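Local coordinates for protein PrgZ (Enterococcus faecalis, PDB 4FAJ) that binds a peptide sex pheromone outside the cell as a membrane-anchored receptor and probably takes part in peptide uptake, at residues E59-L64 / M269-F274; T68-L73 / Q81-L86; L86-M91 / A210-Q215; F239-L244 / D251-S256. One frame throughout, in Å; residues are numbered along the deposited sequence. Where two conformers were deposited one is given.

Contact 1: residues E59-L64 / M269-F274; sequences EQVATL and MDKINF
This is a parallel pairing of two beta-strands at one edge of a mixed four-stranded sheet of the solute-binding fold. Strand 61-66 is an outermost strand, and strand 271-276, more than 200 residues later, lies beside it. The short segments run at 19° to each other, with axes 4.5 Å apart. Backbone bonds zip them together. Asn273 N reaches Ala62 O at 2.8 Å and is almost straight, at 174°. Asn273 O then accepts from Leu64 N at 2.9 Å, with the donor above the carbonyl plane. The bond from Ala62 N to Lys271 O is weak. Just before the strands, Asp270 N donates to Gln60 O; Gln60 is the centre of an inverse gamma turn. A water bridges Gln60 N and Asp270 OD2 there, so the N-H and the C=O of Gln60 are both linked to Asp270, one of them through water. Met269, just before its strand, is bent at chi2 and chi3. This lays Met269 CE against the backbone of Val61 and Ala62, 3.8 Å from Ala62 CB. On the face of Ala62, Leu64, Ile272 and Phe274, Leu64 CD1 meets Ile272 CG2 at 3.7 Å, and Leu64 CB comes obliquely to the Phe274 ring. On the face of Val61 and Lys271 these two lie side by side, Val61 CG2 against Lys271 CG at 3.7 Å. Strand 252-257 continues the sheet beyond 271-276, with backbone bonds from Ile272 to Ile255 and Phe274 to Trp253. Asp293 binds the Thr63 backbone, and strand 561-562 touches Gln60 and Met269.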
# COMPACT_ATOMS: atom_id res chain seq x y z
N GLU A 59 -27.63 -1.32 -18.98
CA GLU A 59 -27.44 -2.03 -17.73
C GLU A 59 -26.23 -1.45 -17.00
O GLU A 59 -25.19 -1.21 -17.61
CB GLU A 59 -27.26 -3.52 -17.99
CG GLU A 59 -27.26 -4.37 -16.73
CD GLU A 59 -27.35 -5.85 -17.01
OE1 GLU A 59 -28.22 -6.52 -16.41
OE2 GLU A 59 -26.57 -6.36 -17.85
N GLN A 60 -26.37 -1.22 -15.69
CA GLN A 60 -25.29 -0.62 -14.91
C GLN A 60 -24.43 -1.73 -14.30
O GLN A 60 -24.47 -1.98 -13.09
CB GLN A 60 -25.84 0.32 -13.83
CG GLN A 60 -26.66 1.48 -14.40
CD GLN A 60 -25.84 2.43 -15.27
OE1 GLN A 60 -26.07 2.56 -16.47
NE2 GLN A 60 -24.87 3.10 -14.67
N VAL A 61 -23.65 -2.38 -15.16
CA VAL A 61 -22.78 -3.47 -14.75
C VAL A 61 -21.46 -3.36 -15.49
O VAL A 61 -21.41 -2.85 -16.61
CB VAL A 61 -23.43 -4.85 -15.03
CG1 VAL A 61 -22.44 -5.98 -14.83
CG2 VAL A 61 -24.65 -5.06 -14.14
N ALA A 62 -20.38 -3.80 -14.85
CA ALA A 62 -19.05 -3.79 -15.47
C ALA A 62 -18.24 -4.95 -14.96
O ALA A 62 -18.52 -5.48 -13.88
CB ALA A 62 -18.32 -2.48 -15.17
N THR A 63 -17.23 -5.32 -15.74
CA THR A 63 -16.23 -6.28 -15.32
C THR A 63 -14.86 -5.60 -15.41
O THR A 63 -14.44 -5.20 -16.50
CB THR A 63 -16.28 -7.55 -16.18
OG1 THR A 63 -17.58 -8.14 -16.07
CG2 THR A 63 -15.23 -8.56 -15.73
N LEU A 64 -14.21 -5.47 -14.27
CA LEU A 64 -12.93 -4.78 -14.15
C LEU A 64 -11.84 -5.77 -13.75
O LEU A 64 -12.11 -6.96 -13.60
CB LEU A 64 -13.03 -3.65 -13.11
CG LEU A 64 -14.19 -2.65 -13.29
CD1 LEU A 64 -14.19 -1.62 -12.16
CD2 LEU A 64 -14.14 -1.95 -14.64
N MET A 269 -24.32 1.83 -9.98
CA MET A 269 -23.99 0.49 -10.41
C MET A 269 -24.79 -0.56 -9.64
O MET A 269 -24.88 -0.50 -8.42
CB MET A 269 -22.49 0.22 -10.26
CG MET A 269 -21.61 1.11 -11.13
SD MET A 269 -21.82 0.86 -12.90
CE MET A 269 -21.09 -0.76 -13.15
N ASP A 270 -25.35 -1.52 -10.37
CA ASP A 270 -26.05 -2.66 -9.78
C ASP A 270 -25.05 -3.68 -9.28
O ASP A 270 -25.19 -4.24 -8.20
CB ASP A 270 -26.95 -3.34 -10.81
CG ASP A 270 -28.09 -2.44 -11.30
OD1 ASP A 270 -28.48 -1.48 -10.59
OD2 ASP A 270 -28.60 -2.72 -12.40
N LYS A 271 -24.04 -3.94 -10.10
CA LYS A 271 -22.92 -4.78 -9.68
C LYS A 271 -21.69 -4.55 -10.52
O LYS A 271 -21.76 -4.08 -11.67
CB LYS A 271 -23.29 -6.27 -9.68
CG LYS A 271 -23.93 -6.77 -10.94
CD LYS A 271 -23.99 -8.32 -10.98
CE LYS A 271 -22.89 -8.89 -11.88
NZ LYS A 271 -22.62 -10.36 -11.71
N ILE A 272 -20.55 -4.87 -9.92
CA ILE A 272 -19.27 -4.80 -10.56
C ILE A 272 -18.58 -6.13 -10.33
O ILE A 272 -18.50 -6.59 -9.19
CB ILE A 272 -18.41 -3.64 -9.99
CG1 ILE A 272 -19.23 -2.36 -9.84
CG2 ILE A 272 -17.18 -3.41 -10.86
CD1 ILE A 272 -18.48 -1.21 -9.19
N ASN A 273 -18.13 -6.76 -11.41
CA ASN A 273 -17.37 -8.00 -11.37
C ASN A 273 -15.87 -7.71 -11.45
O ASN A 273 -15.47 -6.71 -12.03
CB ASN A 273 -17.78 -8.91 -12.54
CG ASN A 273 -19.28 -9.17 -12.58
OD1 ASN A 273 -19.97 -8.75 -13.52
ND2 ASN A 273 -19.78 -9.82 -11.55
N PHE A 274 -15.05 -8.57 -10.84
CA PHE A 274 -13.60 -8.41 -10.91
C PHE A 274 -12.96 -9.71 -11.39
O PHE A 274 -13.41 -10.79 -11.01
CB PHE A 274 -13.03 -7.99 -9.56
CG PHE A 274 -13.51 -6.64 -9.11
CD1 PHE A 274 -12.76 -5.50 -9.36
CD2 PHE A 274 -14.73 -6.51 -8.46
CE1 PHE A 274 -13.21 -4.25 -8.97
CE2 PHE A 274 -15.19 -5.26 -8.05
CZ PHE A 274 -14.42 -4.12 -8.32
O HOH W 1 -28.92 -1.50 -14.65

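Contact 2: residues T68-L73 / Q81-L86; sequences TPVQSL and QTSITL
Thr82 and Ser83, in the first turn of helix 81-90, hold the loop that leads into the helix. Ser83 OG lies anti to its own carbonyl carbon (chi1 -56°), which aims it at the loop backbone. Two successive amides donate to it: Gln71 N lies 2.8 Å from Ser83 OG, and Ser72 N lies 3.0 Å from Ser83 OG. The hydroxyl is also hydrogen-bonded to Asp80 OD1, just before the helix. Thr82 has the same chi1, so its CG2 lies anti to the backbone N and leans on Thr68 O at 3.3 Å. Its OG1 approaches Thr68 OG1 to 3.0 Å. Thr68 OG1 sits in the crowded position between its backbone N and carbonyl carbon (chi1 75°), and from there it donates to Pro69 O. Gln71 folds back at chi2 (-65°), and its NE2 bonds to the same Pro69 O. One turn on, Leu86 CG is anti to the backbone N. The Leu86 and Val70 side chains cross at about a right angle, with Leu86 CD2 3.7 Å from Val70 CG2. Leu73 CD2 lies 3.8 Å from Leu86 CD2. Thr68, Gln81 and Ile84 each pack on an apolar side chain of the bound peptide. The Ser83 hydroxyl thus pins the loop backbone to the helix start, and Leu86 adds methyl contacts.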
# COMPACT_ATOMS: atom_id res chain seq x y z
N THR A 68 -4.07 -9.32 -8.11
CA THR A 68 -3.94 -10.53 -7.28
C THR A 68 -5.30 -10.92 -6.71
O THR A 68 -6.22 -10.11 -6.75
CB THR A 68 -2.99 -10.31 -6.07
OG1 THR A 68 -3.66 -9.53 -5.07
CG2 THR A 68 -1.65 -9.64 -6.46
N PRO A 69 -5.42 -12.14 -6.15
CA PRO A 69 -6.62 -12.45 -5.36
C PRO A 69 -6.72 -11.56 -4.13
O PRO A 69 -5.73 -10.96 -3.70
CB PRO A 69 -6.41 -13.91 -4.95
CG PRO A 69 -5.40 -14.46 -5.98
CD PRO A 69 -4.50 -13.30 -6.21
N VAL A 70 -7.92 -11.46 -3.59
CA VAL A 70 -8.14 -10.76 -2.33
C VAL A 70 -7.39 -11.52 -1.24
O VAL A 70 -7.43 -12.74 -1.23
CB VAL A 70 -9.64 -10.69 -2.01
CG1 VAL A 70 -9.87 -10.26 -0.56
CG2 VAL A 70 -10.34 -9.73 -2.99
N GLN A 71 -6.69 -10.80 -0.37
CA GLN A 71 -5.90 -11.41 0.69
C GLN A 71 -6.55 -11.29 2.09
O GLN A 71 -6.40 -12.20 2.91
CB GLN A 71 -4.52 -10.79 0.74
CG GLN A 71 -3.75 -10.88 -0.54
CD GLN A 71 -3.42 -12.31 -0.90
OE1 GLN A 71 -2.84 -13.03 -0.10
NE2 GLN A 71 -3.79 -12.72 -2.10
N SER A 72 -7.26 -10.19 2.34
CA SER A 72 -7.93 -9.97 3.61
C SER A 72 -9.28 -9.27 3.42
O SER A 72 -9.44 -8.44 2.51
CB SER A 72 -7.03 -9.13 4.54
OG SER A 72 -7.71 -8.76 5.73
N LEU A 73 -10.25 -9.63 4.26
CA LEU A 73 -11.53 -8.94 4.34
C LEU A 73 -11.70 -8.22 5.69
O LEU A 73 -12.82 -7.84 6.06
CB LEU A 73 -12.67 -9.93 4.14
CG LEU A 73 -12.68 -10.73 2.84
CD1 LEU A 73 -13.81 -11.76 2.86
CD2 LEU A 73 -12.85 -9.78 1.67
N GLN A 81 -2.83 -3.86 -1.86
CA GLN A 81 -3.69 -3.01 -2.67
C GLN A 81 -5.00 -3.65 -3.09
O GLN A 81 -6.02 -3.00 -3.05
CB GLN A 81 -2.99 -2.46 -3.93
CG GLN A 81 -3.89 -1.47 -4.78
CD GLN A 81 -4.41 -0.20 -4.02
OE1 GLN A 81 -5.57 -0.15 -3.55
NE2 GLN A 81 -3.57 0.83 -3.94
N THR A 82 -4.98 -4.92 -3.49
CA THR A 82 -6.24 -5.56 -3.94
C THR A 82 -7.28 -5.63 -2.82
O THR A 82 -8.46 -5.32 -3.03
CB THR A 82 -6.03 -6.97 -4.48
OG1 THR A 82 -5.07 -6.95 -5.55
CG2 THR A 82 -7.35 -7.59 -4.97
N SER A 83 -6.86 -6.06 -1.64
CA SER A 83 -7.77 -6.12 -0.49
C SER A 83 -8.26 -4.72 -0.09
O SER A 83 -9.43 -4.54 0.26
CB SER A 83 -7.09 -6.78 0.70
OG SER A 83 -6.60 -8.06 0.36
N ILE A 84 -7.38 -3.74 -0.16
CA ILE A 84 -7.70 -2.39 0.28
C ILE A 84 -8.68 -1.69 -0.67
O ILE A 84 -9.62 -1.05 -0.21
CB ILE A 84 -6.43 -1.57 0.55
CG1 ILE A 84 -5.83 -2.03 1.88
CG2 ILE A 84 -6.73 -0.08 0.58
CD1 ILE A 84 -4.44 -1.46 2.15
N THR A 85 -8.47 -1.81 -1.98
CA THR A 85 -9.47 -1.35 -2.95
C THR A 85 -10.86 -1.99 -2.75
O THR A 85 -11.89 -1.30 -2.80
CB THR A 85 -8.99 -1.56 -4.40
OG1 THR A 85 -7.93 -0.63 -4.69
CG2 THR A 85 -10.15 -1.34 -5.40
N LEU A 86 -10.90 -3.30 -2.50
CA LEU A 86 -12.19 -3.95 -2.24
C LEU A 86 -12.84 -3.36 -0.99
O LEU A 86 -14.01 -2.99 -1.00
CB LEU A 86 -12.04 -5.45 -2.07
CG LEU A 86 -13.32 -6.19 -1.66
CD1 LEU A 86 -14.42 -5.99 -2.68
CD2 LEU A 86 -12.98 -7.67 -1.46
O HOH W 2 -2.56 -7.16 -3.60

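Contact 3: residues L86-M91 / A210-Q215; sequences LLANVM and AYYPVQ
Apolar and aromatic contacts dominate where the C-terminal end of helix 81-90 meets the loop before helix 216-222. Tyr212 reaches across as the main probe. Its CG is anti to the carbonyl carbon (chi1 -77°), and the ring extends toward the last turn of the helix. Met91 CB lies obliquely to the ring, 3.5 Å from Tyr212 CD2. Met91 itself is the first residue to leave helical backbone angles. Its side chain runs out nearly extended at chi2 and then bends at chi3 (78°). That bend brings Met91 CE to 3.2 Å from Pro213 O, a buried carbonyl for which no hydrogen-bond partner is found.

The contact joins the end of a helix to a distant loop of the solute-binding fold, 119 residues further along the chain. The loop leads on to helix 216-222, with Gln215 at its N-cap position, and Pro213 and Val214 also rest on helix 139-150.

Polar contacts gather at the ring edge. Leu87 O lies in the ring plane, 3.4 Å from Tyr212 CE2. The same carbonyl also accepts from Met91 N at the end of the helix. Tyr212 OH comes alongside Ala88, 3.5 Å from Ala88 CA. No direct hydrogen bond links the two segments. Instead a water donates to Ala88 O at 2.7 Å and is also hydrogen-bonded to Tyr212 OH at 2.9 Å. The hydroxyl has a further hydrogen bond to a glycerol, probably from the crystallisation liquor.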
# COMPACT_ATOMS: atom_id res chain seq x y z
N LEU A 86 -10.90 -3.30 -2.50
CA LEU A 86 -12.19 -3.95 -2.24
C LEU A 86 -12.84 -3.36 -0.99
O LEU A 86 -14.01 -2.99 -1.00
CB LEU A 86 -12.04 -5.45 -2.07
CG LEU A 86 -13.32 -6.19 -1.66
CD1 LEU A 86 -14.42 -5.99 -2.68
CD2 LEU A 86 -12.98 -7.67 -1.46
N LEU A 87 -12.07 -3.27 0.09
CA LEU A 87 -12.59 -2.75 1.36
C LEU A 87 -13.02 -1.28 1.23
O LEU A 87 -14.02 -0.87 1.84
CB LEU A 87 -11.59 -2.95 2.51
CG LEU A 87 -11.45 -4.36 3.09
CD1 LEU A 87 -10.39 -4.38 4.22
CD2 LEU A 87 -12.76 -4.92 3.59
N ALA A 88 -12.29 -0.48 0.44
CA ALA A 88 -12.68 0.92 0.20
C ALA A 88 -14.04 1.03 -0.50
O ALA A 88 -14.71 2.06 -0.42
CB ALA A 88 -11.60 1.66 -0.59
N ASN A 89 -14.47 -0.06 -1.14
CA ASN A 89 -15.73 -0.09 -1.90
C ASN A 89 -16.89 -0.89 -1.26
O ASN A 89 -18.07 -0.58 -1.52
CB ASN A 89 -15.43 -0.57 -3.32
CG ASN A 89 -14.72 0.48 -4.13
OD1 ASN A 89 -15.35 1.43 -4.61
ND2 ASN A 89 -13.42 0.33 -4.31
N VAL A 90 -16.58 -1.89 -0.44
CA VAL A 90 -17.62 -2.59 0.33
C VAL A 90 -17.74 -2.09 1.77
O VAL A 90 -18.74 -2.38 2.44
CB VAL A 90 -17.51 -4.16 0.25
CG1 VAL A 90 -17.61 -4.62 -1.21
CG2 VAL A 90 -16.23 -4.67 0.92
N MET A 91 -16.77 -1.31 2.23
CA MET A 91 -16.83 -0.68 3.54
C MET A 91 -16.62 0.84 3.41
O MET A 91 -16.44 1.36 2.30
CB MET A 91 -15.78 -1.29 4.49
CG MET A 91 -16.03 -2.74 4.82
SD MET A 91 -15.08 -3.33 6.21
CE MET A 91 -15.99 -2.66 7.61
N ALA A 210 -7.55 0.81 7.48
CA ALA A 210 -7.13 0.38 8.83
C ALA A 210 -7.93 1.02 9.96
O ALA A 210 -8.09 0.43 11.03
CB ALA A 210 -5.64 0.64 9.04
N TYR A 211 -8.41 2.25 9.73
CA TYR A 211 -9.26 2.97 10.69
C TYR A 211 -10.78 2.74 10.50
O TYR A 211 -11.59 3.33 11.21
CB TYR A 211 -8.94 4.48 10.62
CG TYR A 211 -7.73 4.92 11.40
CD1 TYR A 211 -6.44 4.80 10.89
CD2 TYR A 211 -7.87 5.48 12.67
CE1 TYR A 211 -5.34 5.22 11.61
CE2 TYR A 211 -6.78 5.90 13.39
CZ TYR A 211 -5.52 5.78 12.86
OH TYR A 211 -4.46 6.21 13.61
N TYR A 212 -11.17 1.86 9.58
CA TYR A 212 -12.59 1.55 9.39
C TYR A 212 -13.17 0.91 10.66
O TYR A 212 -12.43 0.27 11.45
CB TYR A 212 -12.82 0.62 8.17
CG TYR A 212 -12.73 1.30 6.80
CD1 TYR A 212 -12.22 2.59 6.64
CD2 TYR A 212 -13.13 0.61 5.65
CE1 TYR A 212 -12.13 3.18 5.37
CE2 TYR A 212 -13.03 1.21 4.37
CZ TYR A 212 -12.53 2.49 4.24
OH TYR A 212 -12.44 3.06 2.97
N PRO A 213 -14.48 1.11 10.90
CA PRO A 213 -15.09 0.39 12.00
C PRO A 213 -15.32 -1.08 11.63
O PRO A 213 -15.32 -1.42 10.44
CB PRO A 213 -16.43 1.09 12.18
CG PRO A 213 -16.79 1.57 10.78
CD PRO A 213 -15.47 1.84 10.08
N VAL A 214 -15.49 -1.91 12.63
CA VAL A 214 -16.07 -3.23 12.44
C VAL A 214 -17.22 -3.33 13.42
O VAL A 214 -17.21 -2.68 14.47
CB VAL A 214 -15.06 -4.38 12.65
CG1 VAL A 214 -14.07 -4.43 11.48
CG2 VAL A 214 -14.35 -4.24 13.98
N GLN A 215 -18.21 -4.15 13.07
CA GLN A 215 -19.43 -4.24 13.86
C GLN A 215 -19.19 -5.08 15.10
O GLN A 215 -18.75 -6.22 15.00
CB GLN A 215 -20.56 -4.84 13.03
CG GLN A 215 -21.94 -4.70 13.67
CD GLN A 215 -22.93 -5.70 13.15
OE1 GLN A 215 -22.69 -6.90 13.18
NE2 GLN A 215 -24.07 -5.21 12.68
O HOH W 3 -14.24 4.32 1.06

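Contact 4: residues F239-L244 / D251-S256; sequences FNLTNL and DKWTIS
A beta hairpin pairs strand 239-243 with strand 252-257, and a classic beta bulge interrupts it at Thr242 and Asn243, both of which face Thr254. The hairpin forms the edge of the mixed sheet at strand 239-243. Asn240 and Ser256 are a hydrogen-bonded pair. Asn240 N to Ser256 O is short, at 2.6 Å, nearly along the C=O axis, and Ser256 N returns to Asn240 O. Leu241 and Ile255 form the non-hydrogen-bonded pair that follows. At the bulge Thr254 O takes two amides, Thr242 N at 3.1 Å and Asn243 N at 3.2 Å, and Thr254 N answers to Asn243 O.

Ile255 can be followed outward. Ile255 CB lies 3.3 Å from Asn240 O and also near Phe239 CB. CG1 occupies the crowded position between backbone N and carbonyl carbon (chi1 70°), which turns it onto Phe239 CB. Ile255 CG2 branches the other way to meet Leu241 CD1 at 4.0 Å. At the tip, Ile255 CD1 comes obliquely to the Phe239 ring, 3.8 Å from Phe239 CG. Helix 81-90 covers this side chain through Leu86 and Val90.

Leu244 and Trp253 run side by side at the far end, where the indole also meets the Phe274 ring. At the bulge, the crowded chi1 of Thr242 (50°) sets its hydroxyl near Ser256. Thr242 OG1 and Ser256 OG are hydrogen-bonded at 2.9 Å, and either could donate.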
# COMPACT_ATOMS: atom_id res chain seq x y z
N PHE A 239 -21.17 -0.78 -1.76
CA PHE A 239 -21.49 -2.10 -2.29
C PHE A 239 -21.36 -3.16 -1.21
O PHE A 239 -20.69 -2.95 -0.21
CB PHE A 239 -20.55 -2.41 -3.46
CG PHE A 239 -20.59 -1.37 -4.52
CD1 PHE A 239 -21.53 -1.44 -5.54
CD2 PHE A 239 -19.69 -0.31 -4.51
CE1 PHE A 239 -21.57 -0.46 -6.53
CE2 PHE A 239 -19.73 0.66 -5.49
CZ PHE A 239 -20.68 0.58 -6.51
N ASN A 240 -22.05 -4.28 -1.41
CA ASN A 240 -21.90 -5.47 -0.58
C ASN A 240 -21.04 -6.48 -1.33
O ASN A 240 -21.05 -6.51 -2.55
CB ASN A 240 -23.25 -6.14 -0.32
CG ASN A 240 -24.14 -5.36 0.62
OD1 ASN A 240 -23.67 -4.63 1.48
ND2 ASN A 240 -25.46 -5.56 0.47
N LEU A 241 -20.29 -7.30 -0.62
CA LEU A 241 -19.54 -8.38 -1.28
C LEU A 241 -20.49 -9.56 -1.41
O LEU A 241 -20.88 -10.15 -0.41
CB LEU A 241 -18.30 -8.77 -0.47
CG LEU A 241 -17.45 -9.92 -1.05
CD1 LEU A 241 -16.82 -9.53 -2.38
CD2 LEU A 241 -16.37 -10.34 -0.06
N THR A 242 -20.90 -9.87 -2.64
CA THR A 242 -21.93 -10.89 -2.89
C THR A 242 -21.39 -12.22 -3.44
O THR A 242 -22.09 -13.23 -3.38
CB THR A 242 -23.07 -10.35 -3.80
OG1 THR A 242 -22.51 -9.74 -4.97
CG2 THR A 242 -23.90 -9.30 -3.05
N ASN A 243 -20.17 -12.22 -3.97
CA ASN A 243 -19.57 -13.45 -4.50
C ASN A 243 -18.05 -13.44 -4.34
O ASN A 243 -17.37 -12.62 -4.94
CB ASN A 243 -19.92 -13.60 -5.99
CG ASN A 243 -19.71 -15.00 -6.52
OD1 ASN A 243 -18.90 -15.77 -6.00
ND2 ASN A 243 -20.46 -15.34 -7.57
N LEU A 244 -17.54 -14.32 -3.48
CA LEU A 244 -16.09 -14.49 -3.30
C LEU A 244 -15.88 -15.86 -2.66
O LEU A 244 -16.15 -16.04 -1.47
CB LEU A 244 -15.47 -13.38 -2.42
CG LEU A 244 -13.95 -13.22 -2.54
CD1 LEU A 244 -13.45 -12.00 -1.78
CD2 LEU A 244 -13.20 -14.42 -2.06
N ASP A 251 -9.85 -16.04 -8.27
CA ASP A 251 -9.49 -15.13 -9.36
C ASP A 251 -10.67 -14.26 -9.82
O ASP A 251 -10.51 -13.42 -10.70
CB ASP A 251 -8.91 -15.91 -10.55
CG ASP A 251 -9.97 -16.64 -11.38
OD1 ASP A 251 -11.01 -17.02 -10.82
OD2 ASP A 251 -9.75 -16.83 -12.60
N LYS A 252 -11.84 -14.46 -9.21
CA LYS A 252 -13.05 -13.70 -9.54
C LYS A 252 -13.81 -13.33 -8.28
O LYS A 252 -13.86 -14.10 -7.33
CB LYS A 252 -14.01 -14.57 -10.34
CG LYS A 252 -13.54 -14.93 -11.69
CD LYS A 252 -14.63 -15.74 -12.38
CE LYS A 252 -14.27 -15.97 -13.82
NZ LYS A 252 -13.02 -16.73 -13.96
N TRP A 253 -14.41 -12.14 -8.28
CA TRP A 253 -15.40 -11.79 -7.27
C TRP A 253 -16.37 -10.74 -7.79
O TRP A 253 -16.12 -10.07 -8.81
CB TRP A 253 -14.74 -11.36 -5.95
CG TRP A 253 -13.78 -10.25 -6.05
CD1 TRP A 253 -14.03 -8.92 -5.85
CD2 TRP A 253 -12.39 -10.34 -6.36
NE1 TRP A 253 -12.89 -8.19 -6.03
CE2 TRP A 253 -11.87 -9.03 -6.35
CE3 TRP A 253 -11.53 -11.41 -6.65
CZ2 TRP A 253 -10.52 -8.76 -6.61
CZ3 TRP A 253 -10.20 -11.14 -6.93
CH2 TRP A 253 -9.71 -9.83 -6.89
N THR A 254 -17.50 -10.60 -7.10
CA THR A 254 -18.55 -9.65 -7.47
C THR A 254 -19.02 -8.86 -6.25
O THR A 254 -19.19 -9.41 -5.16
CB THR A 254 -19.78 -10.39 -8.09
OG1 THR A 254 -19.40 -11.08 -9.29
CG2 THR A 254 -20.91 -9.39 -8.40
N ILE A 255 -19.23 -7.55 -6.45
CA ILE A 255 -19.85 -6.70 -5.43
C ILE A 255 -21.13 -6.13 -6.03
O ILE A 255 -21.23 -5.93 -7.24
CB ILE A 255 -18.90 -5.57 -4.92
CG1 ILE A 255 -18.66 -4.51 -6.02
CG2 ILE A 255 -17.57 -6.18 -4.44
CD1 ILE A 255 -17.60 -3.41 -5.67
N SER A 256 -22.11 -5.87 -5.16
CA SER A 256 -23.43 -5.43 -5.61
C SER A 256 -23.90 -4.26 -4.75
O SER A 256 -23.55 -4.16 -3.58
CB SER A 256 -24.42 -6.59 -5.49
OG SER A 256 -24.02 -7.69 -6.28

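Contacts 1 and 4 build one sheet, their centres about 10 Å apart. Strands 271-276 and 252-257 are neighbours in it, joined where Phe274 N meets Trp253 O at 2.7 Å. Helix 81-90 lies against this sheet: Leu86, shared by contacts 2 and 3, packs its CD1 on Ile255 CG2 of contact 4 at 3.6 Å. Trp253 also reaches contact 2, and Asn89 O comes to 3.1 Å from Phe239 N, tying contact 3 to contact 4. Contact 2 meets the bound peptide. The zinc site at Asp263 and Asp266 lies on the contact 4 side; the side chain of Phe239 is about 12 Å from a bound zinc ion.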